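Local coordinates for dihydrofolate reductase from Moritella profunda, a protein that probably catalyses the NADPH-dependent reduction of 7,8-dihydrofolate to 5,6,7,8-tetrahydrofolate, a step of folate metabolism that feeds glycine, purine and DNA precursor synthesis, in two crystal structures: PDB 3IA4 (chain A, 1.70 Å), residues W23-E28 and T115-T120; PDB 3IA5 (chain B, 2.10 Å), residues W23-E28 and T115-T120. One frame, after least-squares fit of the local backbone (RMSD 0.55 Å); residues are numbered along the deposited sequences.

Structure 1 (3IA4); sequences WHLPAE and THIELT. With MTX (methotrexate), chain C.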
loop_
_atom_site.group_PDB
_atom_site.type_symbol
_atom_site.label_atom_id
_atom_site.label_comp_id
_atom_site.label_asym_id
_atom_site.label_seq_id
_atom_site.Cartn_x
_atom_site.Cartn_y
_atom_site.Cartn_z
ATOM N N TRP A 23 -11.212 -10.085 2.079
ATOM C CA TRP A 23 -11.177 -10.618 3.444
ATOM C C TRP A 23 -11.802 -9.582 4.350
ATOM O O TRP A 23 -11.923 -8.412 3.997
ATOM C CB TRP A 23 -9.748 -10.911 3.947
ATOM C CG TRP A 23 -8.729 -9.811 3.737
ATOM C CD1 TRP A 23 -8.588 -8.643 4.449
ATOM C CD2 TRP A 23 -7.758 -9.761 2.688
ATOM N NE1 TRP A 23 -7.513 -7.893 3.944
ATOM C CE2 TRP A 23 -7.015 -8.558 2.850
ATOM C CE3 TRP A 23 -7.412 -10.657 1.640
ATOM C CZ2 TRP A 23 -5.962 -8.202 1.994
ATOM C CZ3 TRP A 23 -6.362 -10.290 0.769
ATOM C CH2 TRP A 23 -5.637 -9.092 0.971
ATOM N N HIS A 24 -12.224 -10.049 5.523
ATOM C CA HIS A 24 -12.717 -9.163 6.591
ATOM C C HIS A 24 -11.661 -9.124 7.687
ATOM O O HIS A 24 -11.399 -10.146 8.315
ATOM C CB HIS A 24 -14.037 -9.725 7.173
ATOM C CG HIS A 24 -14.650 -8.817 8.209
ATOM N ND1 HIS A 24 -14.583 -9.071 9.564
ATOM C CD2 HIS A 24 -15.249 -7.615 8.079
ATOM C CE1 HIS A 24 -15.133 -8.066 10.230
ATOM N NE2 HIS A 24 -15.558 -7.176 9.348
ATOM N N LEU A 25 -11.018 -7.971 7.911
ATOM C CA LEU A 25 -9.939 -7.886 8.864
ATOM C C LEU A 25 -9.769 -6.425 9.306
ATOM O O LEU A 25 -8.817 -5.739 8.956
ATOM C CB LEU A 25 -8.635 -8.437 8.163
ATOM C CG LEU A 25 -7.578 -9.092 9.032
ATOM C CD1 LEU A 25 -8.151 -10.252 9.933
ATOM C CD2 LEU A 25 -6.354 -9.572 8.169
ATOM N N PRO A 26 -10.738 -5.906 10.072
ATOM C CA PRO A 26 -10.763 -4.486 10.403
ATOM C C PRO A 26 -9.516 -4.021 11.117
ATOM O O PRO A 26 -9.120 -2.870 10.933
ATOM C CB PRO A 26 -11.942 -4.366 11.400
ATOM C CG PRO A 26 -12.471 -5.769 11.596
ATOM C CD PRO A 26 -11.886 -6.669 10.573
ATOM N N ALA A 27 -8.916 -4.852 11.967
ATOM C CA ALA A 27 -7.742 -4.399 12.688
ATOM C C ALA A 27 -6.569 -4.075 11.793
ATOM O O ALA A 27 -5.665 -3.324 12.185
ATOM C CB ALA A 27 -7.279 -5.470 13.723
ATOM N N GLU A 28 -6.500 -4.736 10.641
ATOM C CA GLU A 28 -5.407 -4.507 9.706
ATOM C C GLU A 28 -5.457 -3.069 9.195
ATOM O O GLU A 28 -4.416 -2.492 8.889
ATOM C CB GLU A 28 -5.482 -5.460 8.532
ATOM C CG GLU A 28 -4.107 -5.812 7.996
ATOM C CD GLU A 28 -3.509 -4.771 7.041
ATOM O OE1 GLU A 28 -4.280 -4.221 6.235
ATOM O OE2 GLU A 28 -2.272 -4.523 7.103
ATOM N N THR A 115 2.105 -6.691 5.396
ATOM C CA THR A 115 1.322 -7.534 6.309
ATOM C C THR A 115 1.068 -8.844 5.570
ATOM O O THR A 115 0.697 -8.814 4.392
ATOM C CB THR A 115 0.001 -6.837 6.523
ATOM O OG1 THR A 115 0.260 -5.621 7.243
ATOM C CG2 THR A 115 -0.971 -7.724 7.358
ATOM N N HIS A 116 1.376 -9.980 6.201
ATOM C CA HIS A 116 1.033 -11.259 5.608
ATOM C C HIS A 116 -0.132 -11.815 6.361
ATOM O O HIS A 116 -0.050 -11.989 7.590
ATOM C CB HIS A 116 2.230 -12.196 5.757
ATOM C CG HIS A 116 3.455 -11.677 5.093
ATOM N ND1 HIS A 116 3.711 -11.894 3.751
ATOM C CD2 HIS A 116 4.509 -10.983 5.579
ATOM C CE1 HIS A 116 4.877 -11.341 3.439
ATOM N NE2 HIS A 116 5.370 -10.771 4.525
ATOM N N ILE A 117 -1.211 -12.111 5.615
ATOM C CA ILE A 117 -2.410 -12.761 6.191
ATOM C C ILE A 117 -2.456 -14.263 5.917
ATOM O O ILE A 117 -2.239 -14.700 4.778
ATOM C CB ILE A 117 -3.660 -12.089 5.569
ATOM C CG1 ILE A 117 -3.560 -10.579 5.767
ATOM C CG2 ILE A 117 -4.965 -12.717 6.160
ATOM C CD1 ILE A 117 -4.662 -9.783 4.977
ATOM N N GLU A 118 -2.727 -15.079 6.946
ATOM C CA GLU A 118 -2.743 -16.516 6.734
ATOM C C GLU A 118 -4.084 -16.924 6.154
ATOM O O GLU A 118 -4.994 -17.366 6.890
ATOM C CB GLU A 118 -2.478 -17.259 8.042
ATOM C CG GLU A 118 -1.095 -17.006 8.591
ATOM C CD GLU A 118 -0.788 -17.870 9.833
ATOM O OE1 GLU A 118 -1.481 -18.912 10.044
ATOM O OE2 GLU A 118 0.143 -17.483 10.572
ATOM N N LEU A 119 -4.237 -16.747 4.837
ATOM C CA LEU A 119 -5.499 -17.018 4.177
ATOM C C LEU A 119 -5.193 -17.361 2.722
ATOM O O LEU A 119 -4.383 -16.676 2.110
ATOM C CB LEU A 119 -6.352 -15.746 4.228
ATOM C CG LEU A 119 -7.614 -15.769 3.373
ATOM C CD1 LEU A 119 -8.682 -16.707 3.883
ATOM C CD2 LEU A 119 -8.110 -14.352 3.443
ATOM N N THR A 120 -5.789 -18.446 2.199
ATOM C CA THR A 120 -5.744 -18.692 0.746
ATOM C C THR A 120 -7.100 -18.216 0.166
ATOM O O THR A 120 -8.185 -18.717 0.530
ATOM C CB THR A 120 -5.547 -20.151 0.442
ATOM O OG1 THR A 120 -4.264 -20.548 0.946
ATOM C CG2 THR A 120 -5.614 -20.394 -1.084
HETATM N N1 MTX C . -3.352 -2.563 4.336
HETATM C C2 MTX C . -2.018 -2.481 4.148
HETATM N NA2 MTX C . -1.231 -3.137 5.022
HETATM N N3 MTX C . -1.496 -1.748 3.120
HETATM C C4 MTX C . -2.309 -1.067 2.257
HETATM N NA4 MTX C . -1.760 -0.409 1.264
HETATM C C4A MTX C . -3.653 -1.113 2.458
HETATM N N5 MTX C . -4.480 -0.393 1.626
HETATM C C6 MTX C . -5.835 -0.457 1.827
HETATM C C7 MTX C . -6.412 -1.188 2.864
HETATM N N8 MTX C . -5.564 -1.896 3.727
HETATM C C8A MTX C . -4.193 -1.849 3.497
HETATM C C9 MTX C . -6.709 0.330 0.857
HETATM N N10 MTX C . -8.099 0.449 1.295
HETATM C CM MTX C . -9.116 -0.241 0.465
HETATM C C11 MTX C . -9.200 2.742 4.644
HETATM C C12 MTX C . -10.167 2.055 3.922
HETATM C C13 MTX C . -9.817 1.312 2.813
HETATM C C14 MTX C . -8.476 1.226 2.438
HETATM C C15 MTX C . -7.526 1.906 3.197
HETATM C C16 MTX C . -7.864 2.723 4.241
HETATM C C MTX C . -9.503 3.500 5.865
HETATM O O MTX C . -10.761 4.038 6.087
HETATM N N MTX C . -8.516 3.589 6.752
HETATM C CA MTX C . -8.563 4.404 7.932
HETATM C CT MTX C . -7.322 5.268 7.988
HETATM O O1 MTX C . -6.251 4.845 7.459
HETATM O O2 MTX C . -7.370 6.372 8.587
HETATM C CB MTX C . -8.586 3.564 9.216
HETATM C CG MTX C . -9.834 2.684 9.286
HETATM C CD MTX C . -11.146 3.457 9.450
HETATM O OE1 MTX C . -12.252 2.850 9.556
HETATM O OE2 MTX C . -11.168 4.705 9.483
#

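Structure 2 (3IA5); sequences WHLPAE and THIELT.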
loop_
_atom_site.group_PDB
_atom_site.type_symbol
_atom_site.label_atom_id
_atom_site.label_comp_id
_atom_site.label_asym_id
_atom_site.label_seq_id
_atom_site.Cartn_x
_atom_site.Cartn_y
_atom_site.Cartn_z
ATOM N N TRP B 23 -11.436 -10.179 1.928
ATOM C CA TRP B 23 -11.314 -10.695 3.290
ATOM C C TRP B 23 -11.776 -9.655 4.277
ATOM O O TRP B 23 -11.810 -8.457 3.949
ATOM C CB TRP B 23 -9.862 -11.077 3.627
ATOM C CG TRP B 23 -8.836 -9.958 3.470
ATOM C CD1 TRP B 23 -8.695 -8.830 4.265
ATOM C CD2 TRP B 23 -7.813 -9.868 2.472
ATOM N NE1 TRP B 23 -7.641 -8.062 3.817
ATOM C CE2 TRP B 23 -7.087 -8.668 2.716
ATOM C CE3 TRP B 23 -7.437 -10.678 1.390
ATOM C CZ2 TRP B 23 -5.998 -8.267 1.914
ATOM C CZ3 TRP B 23 -6.354 -10.281 0.597
ATOM C CH2 TRP B 23 -5.650 -9.085 0.864
ATOM N N HIS B 24 -12.127 -10.122 5.477
ATOM C CA HIS B 24 -12.408 -9.251 6.616
ATOM C C HIS B 24 -11.246 -9.282 7.590
ATOM O O HIS B 24 -10.840 -10.356 8.031
ATOM C CB HIS B 24 -13.681 -9.691 7.347
ATOM C CG HIS B 24 -14.905 -9.620 6.500
ATOM N ND1 HIS B 24 -15.458 -8.424 6.099
ATOM C CD2 HIS B 24 -15.671 -10.595 5.955
ATOM C CE1 HIS B 24 -16.515 -8.663 5.347
ATOM N NE2 HIS B 24 -16.663 -9.973 5.236
ATOM N N LEU B 25 -10.689 -8.116 7.893
ATOM C CA LEU B 25 -9.603 -8.001 8.869
ATOM C C LEU B 25 -9.440 -6.537 9.285
ATOM O O LEU B 25 -8.506 -5.869 8.860
ATOM C CB LEU B 25 -8.274 -8.544 8.332
ATOM C CG LEU B 25 -7.311 -8.965 9.464
ATOM C CD1 LEU B 25 -7.363 -10.478 9.754
ATOM C CD2 LEU B 25 -5.874 -8.517 9.203
ATOM N N PRO B 26 -10.373 -6.040 10.100
ATOM C CA PRO B 26 -10.413 -4.634 10.525
ATOM C C PRO B 26 -9.111 -4.248 11.215
ATOM O O PRO B 26 -8.731 -3.091 11.149
ATOM C CB PRO B 26 -11.586 -4.585 11.506
ATOM C CG PRO B 26 -12.470 -5.760 11.104
ATOM C CD PRO B 26 -11.547 -6.812 10.545
ATOM N N ALA B 27 -8.405 -5.208 11.798
ATOM C CA ALA B 27 -7.088 -4.929 12.397
ATOM C C ALA B 27 -6.061 -4.292 11.434
ATOM O O ALA B 27 -5.161 -3.563 11.877
ATOM C CB ALA B 27 -6.503 -6.199 12.990
ATOM N N GLU B 28 -6.170 -4.603 10.136
ATOM C CA GLU B 28 -5.244 -4.059 9.139
ATOM C C GLU B 28 -5.264 -2.525 9.125
ATOM O O GLU B 28 -4.238 -1.876 8.883
ATOM C CB GLU B 28 -5.528 -4.615 7.715
ATOM C CG GLU B 28 -6.574 -3.844 6.930
ATOM C CD GLU B 28 -6.922 -4.519 5.587
ATOM O OE1 GLU B 28 -7.611 -3.931 4.722
ATOM O OE2 GLU B 28 -6.511 -5.659 5.397
ATOM N N THR B 115 1.351 -6.648 5.948
ATOM C CA THR B 115 0.503 -7.446 6.805
ATOM C C THR B 115 0.153 -8.725 6.051
ATOM O O THR B 115 -0.672 -8.698 5.123
ATOM C CB THR B 115 -0.763 -6.683 7.137
ATOM O OG1 THR B 115 -0.431 -5.506 7.883
ATOM C CG2 THR B 115 -1.746 -7.596 7.958
ATOM N N HIS B 116 0.830 -9.815 6.390
ATOM C CA HIS B 116 0.555 -11.111 5.775
ATOM C C HIS B 116 -0.656 -11.713 6.496
ATOM O O HIS B 116 -0.552 -12.060 7.686
ATOM C CB HIS B 116 1.756 -12.068 5.898
ATOM C CG HIS B 116 3.034 -11.575 5.245
ATOM N ND1 HIS B 116 3.274 -11.679 3.889
ATOM C CD2 HIS B 116 4.169 -11.051 5.779
ATOM C CE1 HIS B 116 4.484 -11.217 3.609
ATOM N NE2 HIS B 116 5.049 -10.828 4.737
ATOM N N ILE B 117 -1.797 -11.786 5.806
ATOM C CA ILE B 117 -2.982 -12.486 6.316
ATOM C C ILE B 117 -2.920 -13.990 5.950
ATOM O O ILE B 117 -2.724 -14.361 4.781
ATOM C CB ILE B 117 -4.251 -11.820 5.808
ATOM C CG1 ILE B 117 -4.126 -10.301 6.019
ATOM C CG2 ILE B 117 -5.512 -12.380 6.489
ATOM C CD1 ILE B 117 -5.310 -9.522 5.571
ATOM N N GLU B 118 -3.037 -14.840 6.962
ATOM C CA GLU B 118 -2.861 -16.293 6.795
ATOM C C GLU B 118 -4.130 -16.880 6.183
ATOM O O GLU B 118 -5.036 -17.347 6.892
ATOM C CB GLU B 118 -2.560 -16.966 8.130
ATOM C CG GLU B 118 -2.267 -18.477 8.008
ATOM C CD GLU B 118 -2.221 -19.202 9.360
ATOM O OE1 GLU B 118 -3.054 -18.909 10.248
ATOM O OE2 GLU B 118 -1.346 -20.076 9.537
ATOM N N LEU B 119 -4.156 -16.869 4.851
ATOM C CA LEU B 119 -5.366 -17.047 4.069
ATOM C C LEU B 119 -5.004 -17.401 2.629
ATOM O O LEU B 119 -4.224 -16.687 1.982
ATOM C CB LEU B 119 -6.133 -15.713 4.052
ATOM C CG LEU B 119 -7.069 -15.505 2.881
ATOM C CD1 LEU B 119 -8.215 -16.542 3.023
ATOM C CD2 LEU B 119 -7.621 -14.111 2.917
ATOM N N THR B 120 -5.579 -18.494 2.144
ATOM C CA THR B 120 -5.527 -18.845 0.739
ATOM C C THR B 120 -6.840 -18.439 0.065
ATOM O O THR B 120 -7.922 -18.888 0.467
ATOM C CB THR B 120 -5.278 -20.343 0.532
ATOM O OG1 THR B 120 -3.941 -20.647 0.933
ATOM C CG2 THR B 120 -5.454 -20.700 -0.934
#

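Structure 1 (3IA4)
Glu28 and Thr115 meet at the methotrexate pocket, where the first turn of helix 26-36 and the loop before it face the end of strand 111-117 in the central sheet. Thr115 OG1 donates a hydrogen bond to Glu28 OE2 (2.8 Å), reaching the anti side of this oxygen 25° out of the carboxylate plane. The same oxygen accepts an almost straight bond from methotrexate NA2 at 2.7 Å, while Glu28 OE1 lies 2.7 Å from N1 of the drug. A bend at chi2 (-82°) brings the carboxylate to the diaminopteridine. Glu28 also touches Ala8 of strand 2-9. The remaining contacts are apolar. Ile117 CD1 sits over one face of the Trp23 indole, a CH-pi contact 3.7 Å from the five-membered ring centroid. Leu25 CD2 meets this methyl tip to tip, and Leu119 CD2 packs against Trp23 CB.

Structure 2 (3IA5)
Ile117 and Trp23 meet beside a Glu28 carboxylate that is bonded within its own segment. Trp23 NE1 donates to Glu28 OE2 (3.1 Å, 168° at the hydrogen); the oxygen lies at the indole edge, close to the ring plane, and is approached on its syn side, 22° out of the carboxylate plane. Glu28 CG stands between the backbone N and the carbonyl carbon (chi1 87°), and the chain runs extended from there to the indole. Glu28 also touches Ala8 of strand 2-9. Across the contact the packing is apolar. Ile117 CD1 sits over one face of the Trp23 indole, a CH-pi contact 3.5 Å from the five-membered ring centroid. Leu25 CD2 meets this methyl tip to tip, and Leu119 CD2 packs against Trp23 CB. Thr115 CG2 lies 4.4 Å from Leu25 CD2.

Structure 1 against structure 2
Both structures join the loop and first helical turn at 23-28 to the strand end at 115-120 through the same apolar pairs: Trp23(A) with Ile117(A) and Leu119(A), and Leu25(A) with Ile117(A), have their counterparts in Trp23(B) with Ile117(B) and Leu119(B), and Leu25(B) with Ile117(B). The side chain of Trp23(A) keeps its place within the error. The main change is between Glu28(A) and Glu28(B), whose chi1 is -148° against 87° and chi2 -82° against -174°. The CD atoms of Glu28(A) and Glu28(B) stand 3.7 Å apart after superposition. OE2 of Glu28(A) accepts a hydrogen bond from NA2 of methotrexate, modelled in structure 1 alone, and another from Thr115(A) OG1. In structure 2 Thr115(B) OG1 and Glu28(B) OE2 are 6.6 Å apart, so this link between helix and strand is lost. Glu28(B) instead accepts a bond at OE2 from Trp23(B) NE1, 3.1 Å away; in structure 1 the closest like pair, Trp23(A) NE1 and Glu28(A) OE1, is 5.4 Å apart. An inter-segment bond is thus replaced by one within segment 23-28. Between Leu25(A) and Leu25(B) the models differ in chi2, 54° against 97°; the place of Leu25(A) CD2 is left, yet the touch of Leu25(A) on Ile117(A) is kept by Leu25(B) on Ile117(B). The backbone differs modestly: CA of Ala27(A) and Ala27(B) stand 0.9 Å apart after superposition, CA of Thr115(A) and Thr115(B) 1.0 Å apart, and the carbonyl O atoms of Thr115(A) and Thr115(B) 1.6 Å apart.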